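Local structure of ATP synthase epsilon chain (Caldalkalibacillus thermarum TA2.A1, 5IK2) at residues K112-L115 with R116-A120; K97-H100 with E101-K105; R119-E122 with R123-R127; I88-E91 with A92-A96; R51-G55 with D56-L60. The protein is the epsilon subunit of the F1 sector of ATP synthase, which probably makes ATP from ADP using a proton gradient, and can bind ATP. The protein carries 2 engineered substitutions. All coordinates share one frame; numbering follows the deposited sequence.

Contacts 1 to 4 lie on the two C-terminal helices, and contact 5 lies on the beta sandwich. Contact 4 runs into contact 2 on helix 90-104. Contacts 1 and 3 share Arg119 and Ala120 on helix 114-133. The two helices pack together, so contact 2 touches contacts 1 and 3, and contact 3 touches contact 4. Contact 3 is partly buried, with Ala124 and Val126 buried; the others are surface contacts. The helical contacts rest on main-chain bonds, to which contact 1 adds a close salt bridge and contact 4 a long one. Contact 5 is a hairpin held by cross-strand bonds, about 17 Å from contact 1 between nearest atoms.

Contact 1. Residues K112-L115 with R116-A120; sequences KDYL and RHKRA
Asp113 and Arg116 carry the ionic part of this contact. Their side chains run alongside each other. OD1 of Asp113 forms a salt bridge with NH1 of Arg116 at 2.9 Å. The carboxylate and guanidinium planes are 74° apart, and only OD1 and NH1 are paired across the two segments. Arg116 NE also has a long, weak ion pair with an acidic side chain of another protein chain.

Main-chain bonds come next. Asp113 holds the N-cap position, but its side chain makes no capping bond. Its O takes a weak bond from His117 N. Tyr114 O accepts from Lys118 N at 3.0 Å. This is the start of helix 114-133, the second arm of the C-terminal helical hairpin of epsilon. Leu115 O is gripped twice, by Arg119 N at 3.0 Å and by Arg119 NE at 3.2 Å. The two donors reach it from opposite faces of its carbonyl plane. A bend at chi3 (-75°) lets the Arg119 chain fold back, with the oxygen at the guanidinium edge.

Packing completes the contact. Lys118 CD lies 3.7 Å from CE2 of the Tyr114 ring. His117 turns CD2 to Asp113 O, while its ring meets that of His100 and packs on Ile103. With an alanine here, the imidazole is lost, and a gap would probably open beside Asp113 O and against His100 and Ile103 of helix 90-104.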
loop_
_atom_site.group_PDB
_atom_site.type_symbol
_atom_site.label_atom_id
_atom_site.label_comp_id
_atom_site.label_asym_id
_atom_site.label_seq_id
_atom_site.Cartn_x
_atom_site.Cartn_y
_atom_site.Cartn_z
ATOM N N LYS H 112 41.849 -27.095 47.775
ATOM C CA LYS H 112 40.423 -26.768 47.668
ATOM C C LYS H 112 39.703 -27.619 46.616
ATOM O O LYS H 112 38.630 -28.163 46.885
ATOM C CB LYS H 112 40.261 -25.275 47.331
ATOM C CG LYS H 112 38.832 -24.749 47.285
ATOM C CD LYS H 112 38.811 -23.283 46.876
ATOM C CE LYS H 112 37.396 -22.787 46.615
ATOM N NZ LYS H 112 36.564 -22.762 47.850
ATOM N N ASP H 113 40.311 -27.737 45.436
ATOM C CA ASP H 113 39.666 -28.331 44.256
ATOM C C ASP H 113 40.073 -29.786 43.952
ATOM O O ASP H 113 39.756 -30.295 42.874
ATOM C CB ASP H 113 39.958 -27.449 43.032
ATOM C CG ASP H 113 39.479 -26.015 43.212
ATOM O OD1 ASP H 113 38.273 -25.816 43.473
ATOM O OD2 ASP H 113 40.304 -25.087 43.084
ATOM N N TYR H 114 40.744 -30.461 44.890
ATOM C CA TYR H 114 41.236 -31.832 44.659
ATOM C C TYR H 114 40.103 -32.862 44.579
ATOM O O TYR H 114 40.091 -33.702 43.673
ATOM C CB TYR H 114 42.239 -32.242 45.746
ATOM C CG TYR H 114 42.844 -33.617 45.536
ATOM C CD1 TYR H 114 43.899 -33.809 44.643
ATOM C CD2 TYR H 114 42.359 -34.729 46.230
ATOM C CE1 TYR H 114 44.455 -35.067 44.445
ATOM C CE2 TYR H 114 42.907 -35.991 46.038
ATOM C CZ TYR H 114 43.954 -36.156 45.147
ATOM O OH TYR H 114 44.499 -37.405 44.957
ATOM N N LEU H 115 39.169 -32.796 45.527
ATOM C CA LEU H 115 38.023 -33.714 45.565
ATOM C C LEU H 115 37.070 -33.522 44.381
ATOM O O LEU H 115 36.513 -34.500 43.876
ATOM C CB LEU H 115 37.243 -33.561 46.879
ATOM C CG LEU H 115 37.980 -33.931 48.172
ATOM C CD1 LEU H 115 37.174 -33.491 49.388
ATOM C CD2 LEU H 115 38.279 -35.422 48.233
ATOM N N ARG H 116 36.889 -32.274 43.945
ATOM C CA ARG H 116 35.997 -31.960 42.822
ATOM C C ARG H 116 36.489 -32.580 41.509
ATOM O O ARG H 116 35.695 -33.153 40.760
ATOM C CB ARG H 116 35.823 -30.440 42.661
ATOM C CG ARG H 116 34.596 -30.046 41.846
ATOM C CD ARG H 116 34.276 -28.555 41.912
ATOM N NE ARG H 116 34.672 -27.829 40.699
ATOM C CZ ARG H 116 35.859 -27.254 40.474
ATOM N NH1 ARG H 116 36.844 -27.292 41.375
ATOM N NH2 ARG H 116 36.071 -26.627 39.319
ATOM N N HIS H 117 37.792 -32.472 41.248
ATOM C CA HIS H 117 38.395 -33.047 40.038
ATOM C C HIS H 117 38.516 -34.575 40.101
ATOM O O HIS H 117 38.303 -35.252 39.091
ATOM C CB HIS H 117 39.775 -32.429 39.756
ATOM C CG HIS H 117 39.736 -30.966 39.432
ATOM N ND1 HIS H 117 38.792 -30.406 38.598
ATOM C CD2 HIS H 117 40.550 -29.951 39.809
ATOM C CE1 HIS H 117 39.012 -29.108 38.492
ATOM N NE2 HIS H 117 40.074 -28.807 39.216
ATOM N N LYS H 118 38.859 -35.111 41.273
ATOM C CA LYS H 118 39.016 -36.562 41.450
ATOM C C LYS H 118 37.687 -37.310 41.297
ATOM O O LYS H 118 37.646 -38.379 40.686
ATOM C CB LYS H 118 39.646 -36.886 42.810
ATOM C CG LYS H 118 40.121 -38.327 42.944
ATOM C CD LYS H 118 40.870 -38.554 44.246
ATOM C CE LYS H 118 41.361 -39.988 44.355
ATOM N NZ LYS H 118 42.051 -40.249 45.649
ATOM N N ARG H 119 36.617 -36.746 41.858
ATOM C CA ARG H 119 35.266 -37.303 41.699
ATOM C C ARG H 119 34.763 -37.192 40.255
ATOM O O ARG H 119 34.126 -38.118 39.749
ATOM C CB ARG H 119 34.275 -36.642 42.670
ATOM C CG ARG H 119 34.442 -37.107 44.110
ATOM C CD ARG H 119 33.416 -36.486 45.047
ATOM N NE ARG H 119 33.713 -35.084 45.350
ATOM C CZ ARG H 119 33.044 -34.324 46.223
ATOM N NH1 ARG H 119 32.009 -34.808 46.913
ATOM N NH2 ARG H 119 33.417 -33.059 46.410
ATOM N N ALA H 120 35.058 -36.066 39.603
ATOM C CA ALA H 120 34.730 -35.868 38.182
ATOM C C ALA H 120 35.529 -36.799 37.255
ATOM O O ALA H 120 35.015 -37.236 36.223
ATOM C CB ALA H 120 34.942 -34.414 37.783
#

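Contact 2. Residues K97-H100 with E101-K105; sequences KARH and ETILK
Thr102 turns its hydroxyl back onto the previous turn of helix 90-104. OG1 stands between the backbone N and the carbonyl carbon (chi1 57°). From there it sits between two carbonyl oxygens, 2.8 Å from Ala98 O and 3.0 Å from Arg99 O.

Glu101 also holds CG between its own N and carbonyl carbon (chi1 79°). This lays the chain back over Lys97 O, with CG 3.2 Å from that oxygen. The chain then runs extended, and OE2 comes to 3.3 Å from Lys97 CE. The lysine chain is extended too and crosses the glutamate at a slant. It carries NZ past the carboxylate, 4.4 Å from OE2, too far for a salt bridge. Glu101 also touches Leu121 of helix 114-133.

Ile103 and Arg99 keep each other company along the helix surface. CD1 of Ile103 meets CG of Arg99 at 4.1 Å. Within segment 97-100, CE1 of the His100 ring sits over one face of the Arg99 guanidinium, toward its rim. Arg99 is seen to bind ATP in this protein, but no ATP is bound here.

Glu101 N to Lys97 O and Leu104 N to His100 O are regular helix bonds, each of 3.0 Å. The Lys97 and Glu101 charges probably attract only loosely. The polar hold on this turn therefore probably rests mainly on main-chain bonds, with the threonine hydroxyl beside two carbonyls.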
loop_
_atom_site.group_PDB
_atom_site.type_symbol
_atom_site.label_atom_id
_atom_site.label_comp_id
_atom_site.label_asym_id
_atom_site.label_seq_id
_atom_site.Cartn_x
_atom_site.Cartn_y
_atom_site.Cartn_z
ATOM N N LYS H 97 37.818 -36.973 31.022
ATOM C CA LYS H 97 38.914 -37.757 31.609
ATOM C C LYS H 97 40.254 -37.037 31.448
ATOM O O LYS H 97 40.980 -36.848 32.427
ATOM C CB LYS H 97 39.001 -39.150 30.969
ATOM C CG LYS H 97 40.043 -40.069 31.605
ATOM C CD LYS H 97 40.348 -41.287 30.747
ATOM C CE LYS H 97 41.665 -41.925 31.158
ATOM N NZ LYS H 97 41.916 -43.211 30.454
ATOM N N ALA H 98 40.567 -36.652 30.211
ATOM C CA ALA H 98 41.819 -35.957 29.885
ATOM C C ALA H 98 41.945 -34.595 30.579
ATOM O O ALA H 98 43.049 -34.183 30.940
ATOM C CB ALA H 98 41.955 -35.794 28.375
ATOM N N ARG H 99 40.816 -33.906 30.752
ATOM C CA ARG H 99 40.768 -32.640 31.484
ATOM C C ARG H 99 41.163 -32.835 32.950
ATOM O O ARG H 99 42.141 -32.249 33.419
ATOM C CB ARG H 99 39.360 -32.030 31.395
ATOM C CG ARG H 99 39.156 -30.712 32.142
ATOM C CD ARG H 99 37.682 -30.453 32.424
ATOM N NE ARG H 99 37.486 -29.334 33.346
ATOM C CZ ARG H 99 36.309 -28.937 33.836
ATOM N NH1 ARG H 99 35.177 -29.560 33.503
ATOM N NH2 ARG H 99 36.262 -27.902 34.671
ATOM N N HIS H 100 40.403 -33.668 33.656
ATOM C CA HIS H 100 40.537 -33.804 35.110
ATOM C C HIS H 100 41.805 -34.535 35.562
ATOM O O HIS H 100 42.354 -34.196 36.607
ATOM C CB HIS H 100 39.291 -34.470 35.710
ATOM C CG HIS H 100 38.045 -33.653 35.556
ATOM N ND1 HIS H 100 37.963 -32.342 35.973
ATOM C CD2 HIS H 100 36.833 -33.957 35.036
ATOM C CE1 HIS H 100 36.757 -31.873 35.711
ATOM N NE2 HIS H 100 36.051 -32.834 35.143
ATOM N N GLU H 101 42.270 -35.516 34.788
ATOM C CA GLU H 101 43.476 -36.275 35.153
ATOM C C GLU H 101 44.766 -35.449 35.024
ATOM O O GLU H 101 45.672 -35.597 35.847
ATOM C CB GLU H 101 43.573 -37.590 34.357
ATOM C CG GLU H 101 44.077 -37.474 32.920
ATOM C CD GLU H 101 43.892 -38.751 32.115
ATOM O OE1 GLU H 101 44.012 -38.688 30.874
ATOM O OE2 GLU H 101 43.635 -39.819 32.712
ATOM N N THR H 102 44.842 -34.588 34.007
ATOM C CA THR H 102 46.013 -33.718 33.804
ATOM C C THR H 102 46.082 -32.579 34.832
ATOM O O THR H 102 47.177 -32.171 35.224
ATOM C CB THR H 102 46.058 -33.123 32.380
ATOM O OG1 THR H 102 44.851 -32.401 32.116
ATOM C CG2 THR H 102 46.237 -34.225 31.336
ATOM N N ILE H 103 44.921 -32.074 35.256
ATOM C CA ILE H 103 44.838 -31.099 36.356
ATOM C C ILE H 103 45.218 -31.758 37.690
ATOM O O ILE H 103 45.959 -31.172 38.482
ATOM C CB ILE H 103 43.425 -30.459 36.462
ATOM C CG1 ILE H 103 43.125 -29.614 35.217
ATOM C CG2 ILE H 103 43.302 -29.583 37.710
ATOM C CD1 ILE H 103 41.664 -29.243 35.049
ATOM N N LEU H 104 44.710 -32.970 37.924
ATOM C CA LEU H 104 44.944 -33.708 39.175
ATOM C C LEU H 104 46.422 -34.053 39.410
ATOM O O LEU H 104 46.871 -34.083 40.556
ATOM C CB LEU H 104 44.106 -34.994 39.207
ATOM C CG LEU H 104 43.886 -35.653 40.571
ATOM C CD1 LEU H 104 42.840 -34.890 41.373
ATOM C CD2 LEU H 104 43.473 -37.109 40.403
ATOM N N LYS H 105 47.161 -34.314 38.330
ATOM C CA LYS H 105 48.601 -34.626 38.405
ATOM C C LYS H 105 49.468 -33.523 39.039
ATOM O O LYS H 105 50.501 -33.828 39.642
ATOM C CB LYS H 105 49.150 -34.989 37.016
ATOM C CG LYS H 105 48.808 -36.405 36.580
ATOM C CD LYS H 105 48.970 -36.595 35.081
ATOM C CE LYS H 105 48.591 -38.008 34.663
ATOM N NZ LYS H 105 48.633 -38.194 33.186
#

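Contact 3. Residues R119-E122 with R123-R127; sequences RALE and RAEVR
Leu121 and Glu125 pack one turn apart on helix 114-133, the second arm of the C-terminal helical hairpin. CD1 of Leu121 meets CD of Glu125 at 4.1 Å, and the two chains slant across each other. Leu121 puts CG anti to its N (chi1 176°), and this sends CD1 along the helix toward the glutamate. Glu125 CG also rests 3.5 Å from Leu121 O. That oxygen accepts from Glu125 N at 3.0 Å.

The i to i+4 bond recurs along the helix. Arg123 N binds Arg119 O at 3.0 Å, and Val126 N binds Glu122 O at 3.1 Å. CG2 of Val126 lies against the same Glu122 O.

Leu121 and Glu125 both touch Lys97 of helix 90-104. A glycine in its place takes away the Glu125 chain beside Leu121 CD1, and would probably leave that methyl less covered and Lys97 with one neighbour fewer.

On the strand side, CD of Arg123 stands 3.8 Å above one face of the Arg127 guanidinium, offset to its rim. Arg127 NH2 makes a salt bridge to Glu83, and both arginines touch Thr81. A polar side chain of another protein chain packs on Arg123. Thr81, Glu83, Arg123 and Arg127 are all seen to bind ATP in this protein. No ATP is bound here, and the two arginines are the part of the epsilon nucleotide site that helix 114-133 supplies.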
loop_
_atom_site.group_PDB
_atom_site.type_symbol
_atom_site.label_atom_id
_atom_site.label_comp_id
_atom_site.label_asym_id
_atom_site.label_seq_id
_atom_site.Cartn_x
_atom_site.Cartn_y
_atom_site.Cartn_z
ATOM N N ARG H 119 36.617 -36.746 41.858
ATOM C CA ARG H 119 35.266 -37.303 41.699
ATOM C C ARG H 119 34.763 -37.192 40.255
ATOM O O ARG H 119 34.126 -38.118 39.749
ATOM C CB ARG H 119 34.275 -36.642 42.670
ATOM C CG ARG H 119 34.442 -37.107 44.110
ATOM C CD ARG H 119 33.416 -36.486 45.047
ATOM N NE ARG H 119 33.713 -35.084 45.350
ATOM C CZ ARG H 119 33.044 -34.324 46.223
ATOM N NH1 ARG H 119 32.009 -34.808 46.913
ATOM N NH2 ARG H 119 33.417 -33.059 46.410
ATOM N N ALA H 120 35.058 -36.066 39.603
ATOM C CA ALA H 120 34.730 -35.868 38.182
ATOM C C ALA H 120 35.529 -36.799 37.255
ATOM O O ALA H 120 35.015 -37.236 36.223
ATOM C CB ALA H 120 34.942 -34.414 37.783
ATOM N N LEU H 121 36.779 -37.084 37.624
ATOM C CA LEU H 121 37.605 -38.073 36.915
ATOM C C LEU H 121 37.035 -39.490 37.058
ATOM O O LEU H 121 36.996 -40.244 36.084
ATOM C CB LEU H 121 39.054 -38.035 37.428
ATOM C CG LEU H 121 40.057 -39.056 36.874
ATOM C CD1 LEU H 121 40.141 -38.980 35.356
ATOM C CD2 LEU H 121 41.426 -38.842 37.502
ATOM N N GLU H 122 36.610 -39.841 38.272
ATOM C CA GLU H 122 35.974 -41.139 38.539
ATOM C C GLU H 122 34.652 -41.317 37.786
ATOM O O GLU H 122 34.347 -42.419 37.326
ATOM C CB GLU H 122 35.745 -41.334 40.044
ATOM C CG GLU H 122 37.018 -41.649 40.815
ATOM C CD GLU H 122 36.842 -41.597 42.323
ATOM O OE1 GLU H 122 35.691 -41.522 42.807
ATOM O OE2 GLU H 122 37.868 -41.642 43.031
ATOM N N ARG H 123 33.876 -40.237 37.675
ATOM C CA ARG H 123 32.642 -40.226 36.881
ATOM C C ARG H 123 32.923 -40.519 35.406
ATOM O O ARG H 123 32.186 -41.274 34.772
ATOM C CB ARG H 123 31.933 -38.873 37.011
ATOM C CG ARG H 123 30.582 -38.782 36.317
ATOM C CD ARG H 123 30.026 -37.368 36.374
ATOM N NE ARG H 123 29.693 -36.954 37.738
ATOM C CZ ARG H 123 29.214 -35.755 38.078
ATOM N NH1 ARG H 123 28.997 -34.815 37.156
ATOM N NH2 ARG H 123 28.944 -35.490 39.355
ATOM N N ALA H 124 33.988 -39.916 34.877
ATOM C CA ALA H 124 34.373 -40.084 33.474
ATOM C C ALA H 124 34.870 -41.494 33.160
ATOM O O ALA H 124 34.463 -42.079 32.155
ATOM C CB ALA H 124 35.433 -39.061 33.091
ATOM N N GLU H 125 35.745 -42.029 34.011
ATOM C CA GLU H 125 36.320 -43.369 33.805
ATOM C C GLU H 125 35.283 -44.493 33.931
ATOM O O GLU H 125 35.329 -45.464 33.173
ATOM C CB GLU H 125 37.498 -43.616 34.756
ATOM C CG GLU H 125 38.727 -42.782 34.419
ATOM C CD GLU H 125 39.927 -43.087 35.301
ATOM O OE1 GLU H 125 39.751 -43.260 36.528
ATOM O OE2 GLU H 125 41.054 -43.139 34.764
ATOM N N VAL H 126 34.358 -44.355 34.880
ATOM C CA VAL H 126 33.263 -45.321 35.052
ATOM C C VAL H 126 32.299 -45.295 33.858
ATOM O O VAL H 126 31.809 -46.345 33.441
ATOM C CB VAL H 126 32.515 -45.095 36.391
ATOM C CG1 VAL H 126 31.215 -45.889 36.465
ATOM C CG2 VAL H 126 33.416 -45.477 37.557
ATOM N N ARG H 127 32.034 -44.104 33.317
ATOM C CA ARG H 127 31.248 -43.964 32.078
ATOM C C ARG H 127 31.898 -44.663 30.875
ATOM O O ARG H 127 31.196 -45.230 30.034
ATOM C CB ARG H 127 30.994 -42.484 31.751
ATOM C CG ARG H 127 29.848 -41.871 32.538
ATOM C CD ARG H 127 29.785 -40.367 32.344
ATOM N NE ARG H 127 28.592 -39.778 32.954
ATOM C CZ ARG H 127 28.331 -38.471 33.022
ATOM N NH1 ARG H 127 29.178 -37.573 32.519
ATOM N NH2 ARG H 127 27.210 -38.053 33.603
#

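Contact 4. Residues I88-E91 with A92-A96; sequences IAVE and AAKKA. Engineered in segment 88-91: Ala89 (natural residue Asp). Engineered in segment 92-96: Ala92 (natural residue Arg).
Glu91 and Lys94 form a long salt bridge, with OE2 3.8 Å from NZ. The two chains slant past each other. Glu91 bends at chi2 (-63°), and this swings its carboxylate up to the extended lysine. Val90 runs alongside the same lysine, with CG1 3.9 Å from Lys94 CE. Ala89 CB meets Ala92 CB at 3.9 Å. Both alanines are engineered, in place of a natural Asp and Arg. Both positions belong to the ATP site seen for this protein, and no ATP is bound here.

The main chain sets these positions. This is the first turn of helix 90-104, with Ala89 at the N-cap. Ala93 N binds Ala89 O at 3.2 Å. Lys94 N binds Val90 O and Lys95 N binds Glu91 O, both at 3.1 Å.

Farther out, the partner arm of the helical hairpin, helix 114-133, backs the turn. Ala93 and Lys94 touch its Leu128, and Ile88 rests on Arg127 and Val130.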
loop_
_atom_site.group_PDB
_atom_site.type_symbol
_atom_site.label_atom_id
_atom_site.label_comp_id
_atom_site.label_asym_id
_atom_site.label_seq_id
_atom_site.Cartn_x
_atom_site.Cartn_y
_atom_site.Cartn_z
ATOM N N ILE H 88 25.359 -43.129 27.046
ATOM C CA ILE H 88 26.561 -42.428 27.519
ATOM C C ILE H 88 27.230 -41.714 26.343
ATOM O O ILE H 88 27.494 -42.334 25.309
ATOM C CB ILE H 88 27.571 -43.413 28.163
ATOM C CG1 ILE H 88 27.012 -43.958 29.484
ATOM C CG2 ILE H 88 28.926 -42.746 28.411
ATOM C CD1 ILE H 88 27.683 -45.227 29.970
ATOM N N ALA H 89 27.513 -40.421 26.512
ATOM C CA ALA H 89 28.285 -39.653 25.528
ATOM C C ALA H 89 29.777 -39.979 25.682
ATOM O O ALA H 89 30.424 -39.521 26.629
ATOM C CB ALA H 89 28.032 -38.161 25.699
ATOM N N VAL H 90 30.311 -40.764 24.747
ATOM C CA VAL H 90 31.657 -41.344 24.874
ATOM C C VAL H 90 32.765 -40.298 24.702
ATOM O O VAL H 90 33.711 -40.268 25.493
ATOM C CB VAL H 90 31.858 -42.531 23.894
ATOM C CG1 VAL H 90 33.296 -43.049 23.921
ATOM C CG2 VAL H 90 30.887 -43.656 24.231
ATOM N N GLU H 91 32.646 -39.452 23.678
ATOM C CA GLU H 91 33.637 -38.394 23.423
ATOM C C GLU H 91 33.690 -37.340 24.535
ATOM O O GLU H 91 34.767 -36.825 24.846
ATOM C CB GLU H 91 33.377 -37.713 22.070
ATOM C CG GLU H 91 33.599 -38.615 20.863
ATOM C CD GLU H 91 35.040 -39.083 20.732
ATOM O OE1 GLU H 91 35.944 -38.221 20.682
ATOM O OE2 GLU H 91 35.265 -40.312 20.685
ATOM N N ALA H 92 32.535 -37.028 25.121
ATOM C CA ALA H 92 32.460 -36.123 26.271
ATOM C C ALA H 92 33.187 -36.689 27.494
ATOM O O ALA H 92 33.814 -35.939 28.243
ATOM C CB ALA H 92 31.008 -35.819 26.616
ATOM N N ALA H 93 33.096 -38.006 27.683
ATOM C CA ALA H 93 33.773 -38.698 28.788
ATOM C C ALA H 93 35.292 -38.741 28.615
ATOM O O ALA H 93 36.029 -38.619 29.594
ATOM C CB ALA H 93 33.223 -40.109 28.948
ATOM N N LYS H 94 35.754 -38.923 27.378
ATOM C CA LYS H 94 37.191 -38.908 27.068
ATOM C C LYS H 94 37.822 -37.532 27.303
ATOM O O LYS H 94 38.905 -37.433 27.887
ATOM C CB LYS H 94 37.442 -39.359 25.624
ATOM C CG LYS H 94 37.189 -40.838 25.390
ATOM C CD LYS H 94 37.460 -41.229 23.946
ATOM C CE LYS H 94 37.216 -42.712 23.720
ATOM N NZ LYS H 94 37.347 -43.086 22.285
ATOM N N LYS H 95 37.142 -36.482 26.844
ATOM C CA LYS H 95 37.587 -35.099 27.065
ATOM C C LYS H 95 37.518 -34.694 28.540
ATOM O O LYS H 95 38.369 -33.942 29.014
ATOM C CB LYS H 95 36.787 -34.120 26.196
ATOM C CG LYS H 95 37.151 -34.207 24.722
ATOM C CD LYS H 95 36.078 -33.626 23.817
ATOM C CE LYS H 95 36.423 -33.848 22.350
ATOM N NZ LYS H 95 35.263 -33.604 21.451
ATOM N N ALA H 96 36.510 -35.199 29.251
ATOM C CA ALA H 96 36.399 -35.010 30.700
ATOM C C ALA H 96 37.503 -35.752 31.459
ATOM O O ALA H 96 38.052 -35.220 32.427
ATOM C CB ALA H 96 35.030 -35.455 31.190
#

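Contact 5. Residues R51-G55 with D56-L60; sequences RIKQG and DKETL
Arg51 and Glu58 are diagonal neighbours on one face of a two-stranded hairpin. OE1 of Glu58 comes to 3.2 Å from CD of Arg51. The guanidinium is turned aside by the bend at chi3 (37°), and NE stays 4.3 Å from OE1, not close enough to pair. Leu60, paired with Arg51 across the strands, sets CD2 3.6 Å from Arg51 CB. The other Glu58 oxygen, OE2, faces Lys53 CE at 3.3 Å. Lys53 NZ stands farther off, so the carboxylate sits between two basic chains and meets their carbons first.

Lys57 is the third main residue. With Gln54 it closes a type II' beta turn, in which Gly55 has positive phi (67°), a value that suits glycine. Lys57 O takes a bond from Gln54 N at 2.8 Å. The return bond, Lys57 N to Gln54 O, is longer at 3.2 Å.

Farther along, Ile52 and Thr59 form the next hydrogen-bonded antiparallel pair. A water is hydrogen-bonded to Thr59 OG1 at 2.8 Å and also lies near Ile52 O and Gln54 OE1. Gln54 NE2 is hydrogen-bonded to Glu19 O.

In the beta sandwich, strand 48-54 also pairs with strand 19-26, where Arg51 and Lys53 make backbone hydrogen bonds to Ile24 and Ile22. Ile52 packs on Phe16 of strand 14-17. Leu60 touches Val130 and Ser133, near the end of helix 114-133.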
loop_
_atom_site.group_PDB
_atom_site.type_symbol
_atom_site.label_atom_id
_atom_site.label_comp_id
_atom_site.label_asym_id
_atom_site.label_seq_id
_atom_site.Cartn_x
_atom_site.Cartn_y
_atom_site.Cartn_z
ATOM N N ARG H 51 26.231 -53.619 38.663
ATOM C CA ARG H 51 25.956 -54.781 37.814
ATOM C C ARG H 51 24.698 -55.511 38.292
ATOM O O ARG H 51 24.627 -55.943 39.446
ATOM C CB ARG H 51 27.173 -55.714 37.797
ATOM C CG ARG H 51 26.969 -57.046 37.081
ATOM C CD ARG H 51 28.265 -57.599 36.499
ATOM N NE ARG H 51 29.434 -57.346 37.348
ATOM C CZ ARG H 51 29.777 -58.044 38.434
ATOM N NH1 ARG H 51 29.050 -59.080 38.859
ATOM N NH2 ARG H 51 30.870 -57.697 39.113
ATOM N N ILE H 52 23.714 -55.628 37.395
ATOM C CA ILE H 52 22.446 -56.307 37.671
ATOM C C ILE H 52 22.371 -57.580 36.831
ATOM O O ILE H 52 22.416 -57.509 35.601
ATOM C CB ILE H 52 21.228 -55.412 37.334
ATOM C CG1 ILE H 52 21.313 -54.078 38.085
ATOM C CG2 ILE H 52 19.922 -56.128 37.679
ATOM C CD1 ILE H 52 20.249 -53.076 37.687
ATOM N N LYS H 53 22.251 -58.730 37.497
ATOM C CA LYS H 53 22.057 -60.021 36.828
ATOM C C LYS H 53 20.578 -60.391 36.823
ATOM O O LYS H 53 19.965 -60.527 37.884
ATOM C CB LYS H 53 22.848 -61.130 37.527
ATOM C CG LYS H 53 24.341 -61.103 37.251
ATOM C CD LYS H 53 25.077 -62.091 38.141
ATOM C CE LYS H 53 26.579 -62.021 37.929
ATOM N NZ LYS H 53 27.321 -62.669 39.045
ATOM N N GLN H 54 20.016 -60.533 35.624
ATOM C CA GLN H 54 18.676 -61.075 35.425
ATOM C C GLN H 54 18.830 -62.385 34.665
ATOM O O GLN H 54 18.684 -62.429 33.444
ATOM C CB GLN H 54 17.802 -60.081 34.656
ATOM C CG GLN H 54 17.458 -58.834 35.457
ATOM C CD GLN H 54 16.723 -57.785 34.645
ATOM O OE1 GLN H 54 17.142 -57.426 33.546
ATOM N NE2 GLN H 54 15.627 -57.275 35.193
ATOM N N GLY H 55 19.162 -63.441 35.406
ATOM C CA GLY H 55 19.406 -64.765 34.839
ATOM C C GLY H 55 20.646 -64.804 33.963
ATOM O O GLY H 55 21.771 -64.741 34.458
ATOM N N ASP H 56 20.424 -64.901 32.655
ATOM C CA ASP H 56 21.490 -64.929 31.654
ATOM C C ASP H 56 22.000 -63.517 31.330
ATOM O O ASP H 56 23.180 -63.336 31.023
ATOM C CB ASP H 56 20.958 -65.601 30.380
ATOM C CG ASP H 56 22.044 -65.914 29.370
ATOM O OD1 ASP H 56 23.130 -66.386 29.773
ATOM O OD2 ASP H 56 21.797 -65.709 28.161
ATOM N N LYS H 57 21.107 -62.529 31.409
ATOM C CA LYS H 57 21.405 -61.144 31.040
ATOM C C LYS H 57 22.112 -60.382 32.168
ATOM O O LYS H 57 21.642 -60.378 33.307
ATOM C CB LYS H 57 20.100 -60.425 30.676
ATOM C CG LYS H 57 20.266 -59.054 30.039
ATOM C CD LYS H 57 18.914 -58.435 29.724
ATOM C CE LYS H 57 19.057 -57.057 29.098
ATOM N NZ LYS H 57 17.736 -56.445 28.784
ATOM N N GLU H 58 23.237 -59.746 31.833
ATOM C CA GLU H 58 23.928 -58.802 32.724
ATOM C C GLU H 58 23.802 -57.386 32.167
ATOM O O GLU H 58 23.899 -57.185 30.955
ATOM C CB GLU H 58 25.408 -59.163 32.873
ATOM C CG GLU H 58 25.703 -60.117 34.020
ATOM C CD GLU H 58 27.189 -60.345 34.250
ATOM O OE1 GLU H 58 28.008 -59.464 33.897
ATOM O OE2 GLU H 58 27.542 -61.411 34.797
ATOM N N THR H 59 23.600 -56.418 33.063
ATOM C CA THR H 59 23.479 -55.003 32.697
ATOM C C THR H 59 24.336 -54.153 33.638
ATOM O O THR H 59 24.151 -54.201 34.855
ATOM C CB THR H 59 22.013 -54.526 32.775
ATOM O OG1 THR H 59 21.167 -55.446 32.076
ATOM C CG2 THR H 59 21.851 -53.135 32.167
ATOM N N LEU H 60 25.273 -53.392 33.068
ATOM C CA LEU H 60 26.087 -52.436 33.824
ATOM C C LEU H 60 25.482 -51.039 33.708
ATOM O O LEU H 60 25.153 -50.600 32.608
ATOM C CB LEU H 60 27.524 -52.406 33.292
ATOM C CG LEU H 60 28.325 -53.712 33.307
ATOM C CD1 LEU H 60 29.715 -53.477 32.738
ATOM C CD2 LEU H 60 28.423 -54.299 34.706
HETATM O O HOH W 1 20.130 -57.626 33.463
#